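PDB 3H41: gamma-D-glutamyl-L-lysine dipeptidyl-peptidase from Bacillus cereus ATCC 10987, which probably hydrolyses gamma-D-glutamyl-L-lysine bonds in cell-wall murein peptides, releasing L-Ala-gamma-D-Glu, as an NlpC/P60 cysteine peptidase. Local coordinates for residues A[19-29]-A[45-54]. Sequence-based numbering, arbitrary orientation.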
loop_
_atom_site.group_PDB
_atom_site.type_symbol
_atom_site.label_atom_id
_atom_site.label_comp_id
_atom_site.label_asym_id
_atom_site.label_seq_id
_atom_site.Cartn_x
_atom_site.Cartn_y
_atom_site.Cartn_z
ATOM N N TRP A 19 -7.546 -10.552 -5.410
ATOM C CA TRP A 19 -8.887 -11.066 -5.031
ATOM C C TRP A 19 -8.737 -12.386 -4.273
ATOM O O TRP A 19 -7.765 -13.102 -4.491
ATOM C CB TRP A 19 -9.770 -11.247 -6.289
ATOM C CG TRP A 19 -10.083 -9.919 -6.912
ATOM C CD1 TRP A 19 -9.204 -9.135 -7.589
ATOM C CD2 TRP A 19 -11.310 -9.157 -6.834
ATOM N NE1 TRP A 19 -9.786 -7.965 -7.958
ATOM C CE2 TRP A 19 -11.084 -7.944 -7.522
ATOM C CE3 TRP A 19 -12.586 -9.400 -6.302
ATOM C CZ2 TRP A 19 -12.078 -6.949 -7.663
ATOM C CZ3 TRP A 19 -13.554 -8.423 -6.423
ATOM C CH2 TRP A 19 -13.307 -7.215 -7.120
ATOM N N THR A 20 -9.702 -12.705 -3.406
ATOM C CA THR A 20 -9.687 -13.950 -2.671
ATOM C C THR A 20 -10.036 -15.120 -3.582
ATOM O O THR A 20 -9.787 -16.241 -3.235
ATOM C CB THR A 20 -10.701 -13.930 -1.512
ATOM O OG1 THR A 20 -12.007 -13.627 -2.038
ATOM C CG2 THR A 20 -10.276 -12.889 -0.470
ATOM N N ALA A 21 -10.615 -14.869 -4.748
ATOM C CA ALA A 21 -10.891 -15.927 -5.714
ATOM C C ALA A 21 -10.785 -15.293 -7.061
ATOM O O ALA A 21 -11.011 -14.095 -7.169
ATOM C CB ALA A 21 -12.317 -16.513 -5.513
ATOM N N PRO A 22 -10.450 -16.072 -8.095
ATOM C CA PRO A 22 -10.434 -15.481 -9.430
ATOM C C PRO A 22 -11.868 -15.295 -9.977
ATOM O O PRO A 22 -12.825 -15.784 -9.354
ATOM C CB PRO A 22 -9.659 -16.525 -10.246
ATOM C CG PRO A 22 -9.993 -17.826 -9.554
ATOM C CD PRO A 22 -10.153 -17.525 -8.116
ATOM N N ASP A 23 -11.993 -14.517 -11.050
ATOM C CA ASP A 23 -13.284 -14.351 -11.748
ATOM C C ASP A 23 -14.405 -13.831 -10.879
ATOM O O ASP A 23 -15.571 -14.232 -11.063
ATOM C CB ASP A 23 -13.786 -15.698 -12.283
ATOM C CG ASP A 23 -12.817 -16.348 -13.189
ATOM O OD1 ASP A 23 -12.549 -15.750 -14.243
ATOM O OD2 ASP A 23 -12.352 -17.459 -12.838
ATOM N N SER A 24 -14.093 -12.964 -9.918
ATOM C CA SER A 24 -15.111 -12.484 -8.972
ATOM C C SER A 24 -15.468 -11.025 -9.199
ATOM O O SER A 24 -16.077 -10.403 -8.338
ATOM C CB SER A 24 -14.602 -12.654 -7.539
ATOM O OG SER A 24 -14.516 -14.040 -7.267
ATOM N N LEU A 25 -15.111 -10.480 -10.351
ATOM C CA LEU A 25 -15.330 -9.041 -10.587
ATOM C C LEU A 25 -16.810 -8.766 -10.824
ATOM O O LEU A 25 -17.473 -9.542 -11.488
ATOM C CB LEU A 25 -14.611 -8.581 -11.855
ATOM C CG LEU A 25 -13.093 -8.558 -11.962
ATOM C CD1 LEU A 25 -12.682 -8.212 -13.387
ATOM C CD2 LEU A 25 -12.524 -7.545 -11.032
ATOM N N ARG A 26 -17.323 -7.654 -10.322
ATOM C CA ARG A 26 -18.547 -7.068 -10.860
ATOM C C ARG A 26 -18.208 -6.166 -12.030
ATOM O O ARG A 26 -17.057 -5.736 -12.181
ATOM C CB ARG A 26 -19.212 -6.210 -9.790
ATOM C CG ARG A 26 -19.540 -6.917 -8.514
ATOM C CD ARG A 26 -19.847 -5.866 -7.436
ATOM N NE ARG A 26 -18.669 -5.072 -7.124
ATOM C CZ ARG A 26 -18.593 -4.197 -6.134
ATOM N NH1 ARG A 26 -19.654 -3.943 -5.362
ATOM N NH2 ARG A 26 -17.436 -3.582 -5.908
ATOM N N PRO A 27 -19.221 -5.784 -12.824
ATOM C CA PRO A 27 -18.942 -4.845 -13.909
ATOM C C PRO A 27 -18.315 -3.522 -13.428
ATOM O O PRO A 27 -17.440 -2.999 -14.087
ATOM C CB PRO A 27 -20.305 -4.619 -14.540
ATOM C CG PRO A 27 -21.059 -5.892 -14.270
ATOM C CD PRO A 27 -20.556 -6.419 -12.953
ATOM N N ILE A 28 -18.751 -3.011 -12.276
ATOM C CA ILE A 28 -18.168 -1.789 -11.697
ATOM C C ILE A 28 -16.691 -1.971 -11.312
ATOM O O ILE A 28 -15.992 -1.000 -11.165
ATOM C CB ILE A 28 -18.973 -1.314 -10.450
ATOM C CG1 ILE A 28 -18.761 0.188 -10.216
ATOM C CG2 ILE A 28 -18.691 -2.207 -9.224
ATOM C CD1 ILE A 28 -19.919 0.837 -9.435
ATOM N N ASP A 29 -16.213 -3.207 -11.169
ATOM C CA ASP A 29 -14.818 -3.423 -10.787
ATOM C C ASP A 29 -13.829 -3.503 -11.960
ATOM O O ASP A 29 -12.606 -3.589 -11.753
ATOM C CB ASP A 29 -14.671 -4.677 -9.952
ATOM C CG ASP A 29 -15.538 -4.662 -8.754
ATOM O OD1 ASP A 29 -15.433 -3.672 -7.995
ATOM O OD2 ASP A 29 -16.352 -5.610 -8.618
ATOM N N SER A 45 -16.715 5.793 -8.579
ATOM C CA SER A 45 -17.955 5.317 -9.188
ATOM C C SER A 45 -18.836 4.528 -8.208
ATOM O O SER A 45 -20.030 4.366 -8.446
ATOM C CB SER A 45 -17.653 4.431 -10.397
ATOM O OG SER A 45 -17.086 3.180 -10.037
HETATM N N MSE A 46 -18.230 4.013 -7.136
HETATM C CA MSE A 46 -18.927 3.119 -6.216
HETATM C C MSE A 46 -19.736 3.836 -5.137
HETATM O O MSE A 46 -19.282 4.801 -4.490
HETATM C CB MSE A 46 -17.931 2.163 -5.547
HETATM C CG MSE A 46 -17.525 0.996 -6.441
HETATM SE SE MSE A 46 -16.382 -0.187 -5.446
HETATM C CE MSE A 46 -14.635 0.744 -5.563
ATOM N N THR A 47 -20.952 3.354 -4.947
ATOM C CA THR A 47 -21.729 3.711 -3.785
ATOM C C THR A 47 -21.088 3.124 -2.525
ATOM O O THR A 47 -20.233 2.211 -2.588
ATOM C CB THR A 47 -23.125 3.155 -3.856
ATOM O OG1 THR A 47 -23.050 1.713 -3.919
ATOM C CG2 THR A 47 -23.956 3.741 -5.043
ATOM N N LEU A 48 -21.529 3.603 -1.372
ATOM C CA LEU A 48 -21.131 2.988 -0.100
ATOM C C LEU A 48 -21.390 1.482 -0.059
ATOM O O LEU A 48 -20.497 0.703 0.333
ATOM C CB LEU A 48 -21.752 3.698 1.112
ATOM C CG LEU A 48 -21.438 3.118 2.477
ATOM C CD1 LEU A 48 -19.895 3.154 2.753
ATOM C CD2 LEU A 48 -22.248 3.800 3.599
ATOM N N ASP A 49 -22.610 1.062 -0.412
ATOM C CA ASP A 49 -22.949 -0.362 -0.385
ATOM C C ASP A 49 -21.985 -1.146 -1.278
ATOM O O ASP A 49 -21.580 -2.258 -0.936
ATOM C CB ASP A 49 -24.384 -0.622 -0.883
ATOM C CG ASP A 49 -25.458 -0.265 0.138
ATOM O OD1 ASP A 49 -25.204 -0.333 1.359
ATOM O OD2 ASP A 49 -26.576 0.096 -0.303
ATOM N N GLU A 50 -21.640 -0.566 -2.429
ATOM C CA GLU A 50 -20.739 -1.277 -3.382
ATOM C C GLU A 50 -19.309 -1.427 -2.811
ATOM O O GLU A 50 -18.656 -2.465 -3.018
ATOM C CB GLU A 50 -20.740 -0.622 -4.735
ATOM C CG GLU A 50 -22.003 -0.945 -5.514
ATOM C CD GLU A 50 -22.222 -0.029 -6.665
ATOM O OE1 GLU A 50 -22.077 1.207 -6.473
ATOM O OE2 GLU A 50 -22.553 -0.538 -7.766
ATOM N N LYS A 51 -18.866 -0.426 -2.047
ATOM C CA LYS A 51 -17.583 -0.510 -1.368
ATOM C C LYS A 51 -17.623 -1.550 -0.254
ATOM O O LYS A 51 -16.674 -2.356 -0.086
ATOM C CB LYS A 51 -17.194 0.863 -0.809
ATOM C CG LYS A 51 -16.777 1.861 -1.862
ATOM C CD LYS A 51 -16.366 3.194 -1.244
ATOM C CE LYS A 51 -15.870 4.168 -2.346
ATOM N NZ LYS A 51 -15.764 5.564 -1.769
ATOM N N LEU A 52 -18.710 -1.551 0.512
ATOM C CA LEU A 52 -18.833 -2.484 1.664
ATOM C C LEU A 52 -18.883 -3.938 1.253
ATOM O O LEU A 52 -18.389 -4.801 1.972
ATOM C CB LEU A 52 -20.046 -2.147 2.538
ATOM C CG LEU A 52 -19.935 -0.825 3.318
ATOM C CD1 LEU A 52 -21.279 -0.435 3.951
ATOM C CD2 LEU A 52 -18.817 -0.912 4.395
ATOM N N TRP A 53 -19.453 -4.210 0.083
ATOM C CA TRP A 53 -19.442 -5.573 -0.491
ATOM C C TRP A 53 -18.062 -6.213 -0.593
ATOM O O TRP A 53 -17.900 -7.409 -0.370
ATOM C CB TRP A 53 -20.039 -5.531 -1.872
ATOM C CG TRP A 53 -20.054 -6.834 -2.639
ATOM C CD1 TRP A 53 -21.017 -7.804 -2.551
ATOM C CD2 TRP A 53 -19.150 -7.265 -3.686
ATOM N NE1 TRP A 53 -20.772 -8.808 -3.444
ATOM C CE2 TRP A 53 -19.630 -8.517 -4.157
ATOM C CE3 TRP A 53 -17.997 -6.723 -4.267
ATOM C CZ2 TRP A 53 -18.979 -9.253 -5.193
ATOM C CZ3 TRP A 53 -17.346 -7.439 -5.310
ATOM C CH2 TRP A 53 -17.843 -8.696 -5.750
ATOM N N LEU A 54 -17.067 -5.396 -0.932
ATOM C CA LEU A 54 -15.668 -5.874 -0.956
ATOM C C LEU A 54 -15.236 -6.534 0.343
ATOM O O LEU A 54 -14.609 -7.597 0.306
ATOM C CB LEU A 54 -14.725 -4.727 -1.335
ATOM C CG LEU A 54 -14.991 -4.169 -2.738
ATOM C CD1 LEU A 54 -14.225 -2.830 -2.929
ATOM C CD2 LEU A 54 -14.596 -5.216 -3.781
HETATM O O HOH W 1 -16.190 1.697 -11.981
#
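Arg26 lies flat along the indole of Trp53 and reaches past it to the backbone of helix 48-56. Its CD sits over the six-membered ring, 3.7 Å from the centroid in a CH-pi contact, and the guanidinium continues across the same face with its plane 23° from the ring. A bend at chi3 (-65°) turns the group so that NH1 donates to Glu50 O at 2.9 Å; NH2 adds a weak bond to the same carbonyl. Asp29 fixes the rotation of the guanidinium by a side-on salt bridge: NE meets Asp29 OD2 at 2.8 Å and NH2 meets Asp29 OD1 at 2.9 Å. Trp42 NE1 also donates to OD1, and Ile28 CG2 lies over the opposite face of the guanidinium, toward its rim.

Toward Ser45 the fit is looser and wetter. Ile28 CD1 rests 3.8 Å from CG of Met46, here selenomethionine, while in the conformer modelled here one water bridges Ile28 O and Ser45 OG, which is also hydrogen-bonded to Trp42 O. Thr47 and Glu50 form the capping box that starts the helix.

At the other end, Trp19 touches Trp53 and Leu54. Thus the loop following strand 15-19 is pinned to helix 48-56, whose Leu54 packs on Leu60 of strand 60-65, beside substrate-binding Glu61.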